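Local coordinates for protein LipS lipolytic enzyme (Unidentified, PDB 4FBL) that probably hydrolyses ester bonds of lipids as a thermostable lipase of the alpha/beta hydrolase fold, at residues 154-159 against 234-239; 223-228 against 251-256. All coordinates share one frame; numbering follows the deposited sequence.

Overall arrangement
From the N terminus, the chain first reaches residues 154-159, in the loop between strand 147-151 and helix 160-166. Strand 221-226 and the turn after it follow, carrying 223-228. Helix 235-243 comes next; residues 234-239, at the beginning of this helical region, fold back on 154-159 and close contact 1, with 74 residues between the two segments. Strand 249-254 then pairs with strand 221-226 in contact 2, whose intervening 22 residues include that helix. The contacts therefore cross, their segments alternating along the chain. Contact 2 is the strand pairing of a beta-alpha-beta unit, while contact 1 ties its helix to the earlier loop. Their centres lie about 13 Å apart and they touch, with Gln225 NE2 3.2 Å from Gly237 CA.

Contact 1: residues 154-159 against 234-239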
ATOM      1  N   ALA C 154      -5.453 -10.983  -3.008  1.00 17.41           N
ATOM      2  CA  ALA C 154      -5.978  -9.629  -2.766  1.00 18.07           C
ATOM      3  C   ALA C 154      -4.854  -8.553  -2.970  1.00 17.07           C
ATOM      4  O   ALA C 154      -4.342  -7.934  -2.017  1.00 18.01           O
ATOM      5  CB  ALA C 154      -6.546  -9.558  -1.349  1.00 16.65           C
ATOM      6  N   LEU C 155      -4.412  -8.420  -4.192  1.00 18.34           N
ATOM      7  CA  LEU C 155      -3.360  -7.358  -4.525  1.00 20.29           C
ATOM      8  C   LEU C 155      -4.003  -5.949  -4.620  1.00 21.75           C
ATOM      9  O   LEU C 155      -3.437  -4.967  -4.087  1.00 21.27           O
ATOM     10  CB  LEU C 155      -2.647  -7.707  -5.786  1.00 18.81           C
ATOM     11  CG  LEU C 155      -1.368  -8.568  -5.644  1.00 21.74           C
ATOM     12  CD1 LEU C 155      -1.605  -9.943  -5.090  1.00 19.31           C
ATOM     13  CD2 LEU C 155      -0.845  -8.772  -7.045  1.00 19.36           C
ATOM     14  N   ARG C 156      -5.182  -5.878  -5.265  1.00 24.35           N
ATOM     15  CA  ARG C 156      -5.933  -4.596  -5.504  1.00 24.52           C
ATOM     16  C   ARG C 156      -7.380  -4.779  -5.088  1.00 24.23           C
ATOM     17  O   ARG C 156      -8.108  -5.525  -5.754  1.00 24.14           O
ATOM     18  CB  ARG C 156      -5.851  -4.242  -6.980  1.00 25.27           C
ATOM     19  CG  ARG C 156      -4.443  -3.955  -7.464  1.00 25.43           C
ATOM     20  CD  ARG C 156      -4.497  -3.461  -9.018  1.00 36.82           C
ATOM     21  NE  ARG C 156      -4.202  -2.032  -9.128  1.00 45.12           N
ATOM     22  CZ  ARG C 156      -5.096  -1.039  -9.095  1.00 51.48           C
ATOM     23  NH1 ARG C 156      -6.411  -1.277  -9.013  1.00 57.38           N
ATOM     24  NH2 ARG C 156      -4.687   0.211  -9.172  1.00 49.67           N
ATOM     25  N   MET C 157      -7.787  -4.182  -3.965  1.00 24.67           N
ATOM     26  CA  MET C 157      -9.182  -4.274  -3.518  1.00 23.91           C
ATOM     27  C   MET C 157     -10.089  -3.360  -4.359  1.00 26.14           C
ATOM     28  O   MET C 157     -11.286  -3.613  -4.500  1.00 26.34           O
ATOM     29  CB  MET C 157      -9.341  -3.921  -2.073  1.00 21.84           C
ATOM     30  CG  MET C 157      -8.563  -4.840  -1.052  1.00 26.80           C
ATOM     31  SD  MET C 157      -9.081  -6.579  -1.266  1.00 30.49           S
ATOM     32  CE  MET C 157     -10.671  -6.507  -0.426  1.00 24.25           C
ATOM     33  N   GLU C 158      -9.541  -2.262  -4.854  1.00 26.31           N
ATOM     34  CA  GLU C 158     -10.252  -1.334  -5.736  1.00 26.92           C
ATOM     35  C   GLU C 158     -11.545  -0.863  -5.140  1.00 24.88           C
ATOM     36  O   GLU C 158     -12.537  -0.916  -5.814  1.00 24.53           O
ATOM     37  CB  GLU C 158     -10.534  -1.974  -7.116  1.00 27.23           C
ATOM     38  CG  GLU C 158      -9.529  -1.490  -8.133  1.00 35.84           C
ATOM     39  CD  GLU C 158      -9.261  -2.516  -9.185  1.00 43.34           C
ATOM     40  OE1 GLU C 158     -10.171  -3.369  -9.406  1.00 41.71           O
ATOM     41  OE2 GLU C 158      -8.144  -2.439  -9.809  1.00 45.80           O
ATOM     42  N   SER C 159     -11.508  -0.511  -3.862  1.00 22.48           N
ATOM     43  CA  SER C 159     -12.639  -0.071  -3.101  1.00 23.50           C
ATOM     44  C   SER C 159     -12.380   1.318  -2.373  1.00 23.84           C
ATOM     45  O   SER C 159     -11.723   1.432  -1.343  1.00 24.31           O
ATOM     46  CB  SER C 159     -12.997  -1.159  -2.110  1.00 23.39           C
ATOM     47  OG  SER C 159     -13.816  -0.583  -1.139  1.00 30.25           O
ATOM     48  N   PRO C 234     -11.896 -10.116  -9.573  1.00 27.37           N
ATOM     49  CA  PRO C 234     -11.419 -11.252 -10.309  1.00 27.49           C
ATOM     50  C   PRO C 234     -10.263 -10.899 -11.236  1.00 29.10           C
ATOM     51  O   PRO C 234      -9.379 -11.756 -11.581  1.00 28.37           O
ATOM     52  CB  PRO C 234     -12.647 -11.638 -11.131  1.00 27.38           C
ATOM     53  CG  PRO C 234     -13.804 -11.405 -10.181  1.00 27.93           C
ATOM     54  CD  PRO C 234     -13.377  -9.999  -9.650  1.00 27.38           C
ATOM     55  N   HIS C 235     -10.275  -9.650 -11.676  1.00 28.28           N
ATOM     56  CA  HIS C 235      -9.239  -9.162 -12.531  1.00 28.63           C
ATOM     57  C   HIS C 235      -7.838  -9.281 -11.833  1.00 26.97           C
ATOM     58  O   HIS C 235      -6.813  -9.213 -12.488  1.00 25.76           O
ATOM     59  CB  HIS C 235      -9.590  -7.703 -12.900  1.00 31.97           C
ATOM     60  CG  HIS C 235      -8.510  -7.022 -13.637  1.00 35.36           C
ATOM     61  ND1 HIS C 235      -7.690  -6.077 -13.044  1.00 41.27           N
ATOM     62  CD2 HIS C 235      -8.058  -7.194 -14.910  1.00 42.15           C
ATOM     63  CE1 HIS C 235      -6.795  -5.671 -13.936  1.00 41.18           C
ATOM     64  NE2 HIS C 235      -6.984  -6.343 -15.070  1.00 41.61           N
ATOM     65  N   ASN C 236      -7.827  -9.426 -10.498  1.00 25.63           N
ATOM     66  CA  ASN C 236      -6.582  -9.754  -9.787  1.00 25.62           C
ATOM     67  C   ASN C 236      -5.828 -10.945 -10.409  1.00 24.13           C
ATOM     68  O   ASN C 236      -4.619 -10.869 -10.508  1.00 25.65           O
ATOM     69  CB  ASN C 236      -6.789  -9.951  -8.294  1.00 24.48           C
ATOM     70  CG  ASN C 236      -6.796  -8.631  -7.522  1.00 27.68           C
ATOM     71  OD1 ASN C 236      -7.841  -8.026  -7.258  1.00 26.75           O
ATOM     72  ND2 ASN C 236      -5.638  -8.195  -7.157  1.00 19.47           N
ATOM     73  N   GLY C 237      -6.523 -11.979 -10.894  1.00 23.84           N
ATOM     74  CA  GLY C 237      -5.837 -13.132 -11.516  1.00 23.36           C
ATOM     75  C   GLY C 237      -5.108 -12.721 -12.795  1.00 24.69           C
ATOM     76  O   GLY C 237      -3.967 -13.190 -13.067  1.00 23.13           O
ATOM     77  N   GLU C 238      -5.745 -11.842 -13.606  1.00 25.83           N
ATOM     78  CA  GLU C 238      -5.102 -11.355 -14.861  1.00 28.26           C
ATOM     79  C   GLU C 238      -3.881 -10.496 -14.580  1.00 27.34           C
ATOM     80  O   GLU C 238      -2.846 -10.635 -15.237  1.00 27.89           O
ATOM     81  CB  GLU C 238      -6.120 -10.645 -15.790  1.00 29.59           C
ATOM     82  CG  GLU C 238      -7.162 -11.685 -16.294  1.00 35.07           C
ATOM     83  CD  GLU C 238      -8.456 -11.108 -16.869  1.00 47.80           C
ATOM     84  OE1 GLU C 238      -8.806 -11.579 -17.988  1.00 55.32           O
ATOM     85  OE2 GLU C 238      -9.138 -10.257 -16.214  1.00 48.23           O
ATOM     86  N   LEU C 239      -4.024  -9.666 -13.552  1.00 26.35           N
ATOM     87  CA  LEU C 239      -3.003  -8.785 -13.080  1.00 26.62           C
ATOM     88  C   LEU C 239      -1.731  -9.580 -12.764  1.00 26.68           C
ATOM     89  O   LEU C 239      -0.622  -9.249 -13.229  1.00 24.65           O
ATOM     90  CB  LEU C 239      -3.518  -8.144 -11.763  1.00 26.28           C
ATOM     91  CG  LEU C 239      -3.177  -6.724 -11.273  1.00 32.32           C
ATOM     92  CD1 LEU C 239      -2.578  -6.592  -9.869  1.00 31.38           C
ATOM     93  CD2 LEU C 239      -2.465  -5.741 -12.350  1.00 33.01           C
TER
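Leu239 meets the loop with its CD1 methyl, which lies 3.8 Å from Arg156 CD and 4.0 Å from Leu155 CD2. The two approaches differ: the side chains of Arg156 and Leu239 cross at about a right angle, those of Leu155 and Leu239 obliquely. In Arg156, CG stands beside the backbone N and anti to the carbonyl carbon (chi1 -64°), and a nearly straight chi2 of -175° carries CD to its place by the Leu239 methyl. The chain then bends at chi3, and beyond the bend NH2 forms a salt bridge with Glu211 of the second subunit, so this loop also takes part in the dimer interface. Asn236, on helix 235-243, sets its carboxamide against the backbone of Leu155 and Arg156, with CG 3.8 Å from Arg156 O. The loop follows strand 147-151 of the central sheet of this alpha/beta hydrolase; Ala154 shares a backbone hydrogen bond with Ser128, the probable nucleophile. The CB of Leu155, like that of Arg156, is directed toward the helix. Within the same chain, Leu155 also packs on Ala210 of helix 200-213, and Leu239 touches Glu211 of that helix.

Contact 2: residues 223-228 against 251-256; sequences IIQSRE and LLWLEN
Arg227 lays its guanidinium flat over one face of Trp253, the planes 14° apart and CZ 3.9 Å from the centroid of the five-membered ring, a cation-pi stack. CG of Arg227 is anti to the backbone N (chi1 176°), and bends at chi2 and chi3 complete the fold of the chain over the indole. The guanidinium forms a side-on salt bridge with Glu255, two hydrogen bonds, NE to OE1 and NH2 to OE2 (2.9 Å), both oxygens using syn lone pairs. The opposite indole face receives Leu251 CG, 3.8 Å above its plane and toward the rim, so the flat ring is held between the two side chains. Its CZ3 corner presses on Gln225 CB at 3.7 Å. On the sheet face that carries Ile224, Ser226, Leu252 and Leu254, Ile224 CG2 pushes against Leu254 CD1 at 3.5 Å, tighter than usual carbon contact. Four backbone hydrogen bonds, from Leu252 N to Ile223 O through Arg227 N to Leu254 O, set the parallel register, the axes of 223-226 and 251-254 approaching to 4.6 Å. Strand 249-254 is outermost within the chain, beside 221-226. Helix 267-279 packs on Ile224, Leu252 and Leu254, whereas helix 235-243 of the beta-alpha-beta crossover lies against Ile223, Gln225 and Leu251.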
ATOM      1  N   ILE C 223      -2.237 -19.786 -10.879  1.00 20.21           N
ATOM      2  CA  ILE C 223      -3.006 -18.655 -10.337  1.00 20.08           C
ATOM      3  C   ILE C 223      -4.460 -19.075 -10.426  1.00 21.10           C
ATOM      4  O   ILE C 223      -4.982 -19.293 -11.521  1.00 21.57           O
ATOM      5  CB  ILE C 223      -2.749 -17.368 -11.171  1.00 21.55           C
ATOM      6  CG1 ILE C 223      -1.249 -17.078 -11.231  1.00 22.29           C
ATOM      7  CG2 ILE C 223      -3.515 -16.138 -10.565  1.00 16.99           C
ATOM      8  CD1 ILE C 223      -0.733 -16.664 -12.627  1.00 22.76           C
ATOM      9  N   ILE C 224      -5.100 -19.175  -9.267  1.00 22.05           N
ATOM     10  CA  ILE C 224      -6.460 -19.703  -9.178  1.00 21.99           C
ATOM     11  C   ILE C 224      -7.381 -18.561  -8.830  1.00 22.66           C
ATOM     12  O   ILE C 224      -7.177 -17.937  -7.820  1.00 22.90           O
ATOM     13  CB  ILE C 224      -6.534 -20.811  -8.066  1.00 21.94           C
ATOM     14  CG1 ILE C 224      -5.543 -21.914  -8.465  1.00 21.82           C
ATOM     15  CG2 ILE C 224      -8.008 -21.331  -7.888  1.00 17.88           C
ATOM     16  CD1 ILE C 224      -5.485 -23.130  -7.496  1.00 23.51           C
ATOM     17  N   GLN C 225      -8.370 -18.305  -9.669  1.00 22.70           N
ATOM     18  CA  GLN C 225      -9.238 -17.140  -9.477  1.00 25.14           C
ATOM     19  C   GLN C 225     -10.711 -17.514  -9.745  1.00 24.95           C
ATOM     20  O   GLN C 225     -10.998 -18.105 -10.763  1.00 25.99           O
ATOM     21  CB  GLN C 225      -8.834 -15.974 -10.425  1.00 24.03           C
ATOM     22  CG  GLN C 225      -9.092 -14.531  -9.875  1.00 24.98           C
ATOM     23  CD  GLN C 225      -8.067 -14.010  -8.788  1.00 28.94           C
ATOM     24  OE1 GLN C 225      -8.460 -13.219  -7.941  1.00 29.32           O
ATOM     25  NE2 GLN C 225      -6.808 -14.528  -8.759  1.00 24.66           N
ATOM     26  N   SER C 226     -11.609 -17.111  -8.849  1.00 25.19           N
ATOM     27  CA  SER C 226     -12.998 -17.249  -9.047  1.00 26.59           C
ATOM     28  C   SER C 226     -13.492 -16.226 -10.087  1.00 28.76           C
ATOM     29  O   SER C 226     -13.150 -14.990 -10.067  1.00 25.99           O
ATOM     30  CB  SER C 226     -13.746 -17.022  -7.755  1.00 26.84           C
ATOM     31  OG  SER C 226     -13.582 -18.037  -6.776  1.00 23.72           O
ATOM     32  N   ARG C 227     -14.301 -16.754 -10.999  1.00 29.36           N
ATOM     33  CA  ARG C 227     -14.779 -15.983 -12.124  1.00 31.74           C
ATOM     34  C   ARG C 227     -15.735 -14.941 -11.576  1.00 31.33           C
ATOM     35  O   ARG C 227     -15.807 -13.862 -12.061  1.00 32.82           O
ATOM     36  CB  ARG C 227     -15.411 -16.919 -13.188  1.00 31.84           C
ATOM     37  CG  ARG C 227     -15.996 -16.249 -14.297  1.00 32.88           C
ATOM     38  CD  ARG C 227     -14.977 -16.067 -15.403  1.00 37.12           C
ATOM     39  NE  ARG C 227     -14.618 -17.331 -16.057  1.00 32.45           N
ATOM     40  CZ  ARG C 227     -13.749 -17.409 -17.064  1.00 30.99           C
ATOM     41  NH1 ARG C 227     -13.188 -16.322 -17.583  1.00 29.66           N
ATOM     42  NH2 ARG C 227     -13.444 -18.579 -17.580  1.00 34.53           N
ATOM     43  N   GLU C 228     -16.384 -15.248 -10.492  1.00 30.46           N
ATOM     44  CA  GLU C 228     -17.246 -14.289  -9.886  1.00 32.32           C
ATOM     45  C   GLU C 228     -16.900 -14.255  -8.402  1.00 30.72           C
ATOM     46  O   GLU C 228     -16.852 -15.311  -7.756  1.00 29.44           O
ATOM     47  CB  GLU C 228     -18.704 -14.709 -10.126  1.00 33.02           C
ATOM     48  CG  GLU C 228     -19.663 -13.992  -9.245  1.00 40.67           C
ATOM     49  CD  GLU C 228     -21.133 -14.095  -9.765  1.00 48.08           C
ATOM     50  OE1 GLU C 228     -21.943 -13.314  -9.193  1.00 51.26           O
ATOM     51  OE2 GLU C 228     -21.417 -14.914 -10.705  1.00 43.57           O
ATOM     52  N   LEU C 251      -3.404 -19.630 -15.645  1.00 26.23           N
ATOM     53  CA  LEU C 251      -4.512 -19.012 -14.971  1.00 25.54           C
ATOM     54  C   LEU C 251      -5.714 -20.002 -15.011  1.00 26.45           C
ATOM     55  O   LEU C 251      -6.261 -20.279 -16.093  1.00 27.81           O
ATOM     56  CB  LEU C 251      -4.828 -17.617 -15.602  1.00 25.26           C
ATOM     57  CG  LEU C 251      -5.983 -16.784 -15.037  1.00 26.63           C
ATOM     58  CD1 LEU C 251      -5.881 -16.540 -13.525  1.00 25.00           C
ATOM     59  CD2 LEU C 251      -6.174 -15.366 -15.808  1.00 27.98           C
ATOM     60  N   LEU C 252      -6.097 -20.519 -13.841  1.00 24.06           N
ATOM     61  CA  LEU C 252      -7.281 -21.385 -13.678  1.00 23.89           C
ATOM     62  C   LEU C 252      -8.503 -20.670 -13.107  1.00 22.59           C
ATOM     63  O   LEU C 252      -8.526 -20.259 -11.900  1.00 23.36           O
ATOM     64  CB  LEU C 252      -6.953 -22.606 -12.825  1.00 22.00           C
ATOM     65  CG  LEU C 252      -8.117 -23.533 -12.504  1.00 20.72           C
ATOM     66  CD1 LEU C 252      -8.533 -24.308 -13.775  1.00 21.08           C
ATOM     67  CD2 LEU C 252      -7.479 -24.472 -11.402  1.00 22.73           C
ATOM     68  N   TRP C 253      -9.523 -20.512 -13.971  1.00 22.88           N
ATOM     69  CA  TRP C 253     -10.724 -19.792 -13.582  1.00 22.95           C
ATOM     70  C   TRP C 253     -11.704 -20.712 -12.910  1.00 24.01           C
ATOM     71  O   TRP C 253     -11.990 -21.774 -13.448  1.00 25.95           O
ATOM     72  CB  TRP C 253     -11.381 -19.185 -14.824  1.00 24.29           C
ATOM     73  CG  TRP C 253     -10.672 -17.923 -15.318  1.00 26.45           C
ATOM     74  CD1 TRP C 253      -9.957 -17.760 -16.511  1.00 25.07           C
ATOM     75  CD2 TRP C 253     -10.693 -16.641 -14.680  1.00 26.39           C
ATOM     76  NE1 TRP C 253      -9.526 -16.451 -16.610  1.00 25.10           N
ATOM     77  CE2 TRP C 253      -9.958 -15.747 -15.504  1.00 28.31           C
ATOM     78  CE3 TRP C 253     -11.262 -16.158 -13.479  1.00 30.50           C
ATOM     79  CZ2 TRP C 253      -9.743 -14.376 -15.146  1.00 26.09           C
ATOM     80  CZ3 TRP C 253     -11.033 -14.820 -13.116  1.00 28.78           C
ATOM     81  CH2 TRP C 253     -10.255 -13.948 -13.958  1.00 28.83           C
ATOM     82  N   LEU C 254     -12.228 -20.359 -11.755  1.00 24.10           N
ATOM     83  CA  LEU C 254     -13.188 -21.233 -11.108  1.00 25.67           C
ATOM     84  C   LEU C 254     -14.644 -20.858 -11.499  1.00 28.23           C
ATOM     85  O   LEU C 254     -15.065 -19.719 -11.260  1.00 28.33           O
ATOM     86  CB  LEU C 254     -13.008 -21.213  -9.587  1.00 25.21           C
ATOM     87  CG  LEU C 254     -11.616 -21.684  -9.058  1.00 20.11           C
ATOM     88  CD1 LEU C 254     -11.470 -21.467  -7.571  1.00 19.08           C
ATOM     89  CD2 LEU C 254     -11.193 -23.104  -9.460  1.00 20.08           C
ATOM     90  N   GLU C 255     -15.391 -21.794 -12.093  1.00 29.93           N
ATOM     91  CA  GLU C 255     -16.765 -21.482 -12.635  1.00 30.72           C
ATOM     92  C   GLU C 255     -17.873 -21.614 -11.609  1.00 31.33           C
ATOM     93  O   GLU C 255     -18.947 -21.180 -11.854  1.00 32.33           O
ATOM     94  CB  GLU C 255     -17.085 -22.334 -13.862  1.00 30.65           C
ATOM     95  CG  GLU C 255     -16.043 -22.344 -15.036  1.00 33.06           C
ATOM     96  CD  GLU C 255     -15.627 -20.954 -15.602  1.00 41.62           C
ATOM     97  OE1 GLU C 255     -16.184 -19.910 -15.210  1.00 48.20           O
ATOM     98  OE2 GLU C 255     -14.723 -20.877 -16.465  1.00 43.78           O
ATOM     99  N   ASN C 256     -17.628 -22.153 -10.426  1.00 31.59           N
ATOM    100  CA  ASN C 256     -18.733 -22.497  -9.519  1.00 31.09           C
ATOM    101  C   ASN C 256     -18.514 -22.092  -8.134  1.00 29.28           C
ATOM    102  O   ASN C 256     -19.170 -22.658  -7.253  1.00 27.87           O
ATOM    103  CB  ASN C 256     -18.885 -24.019  -9.357  1.00 33.44           C
ATOM    104  CG  ASN C 256     -18.928 -24.771 -10.690  1.00 40.36           C
ATOM    105  OD1 ASN C 256     -17.966 -25.504 -11.051  1.00 47.01           O
ATOM    106  ND2 ASN C 256     -20.029 -24.590 -11.448  1.00 43.38           N
TER
HETATM  107  O   HOH W   1     -17.098 -18.100  -9.838  1.00 31.12           O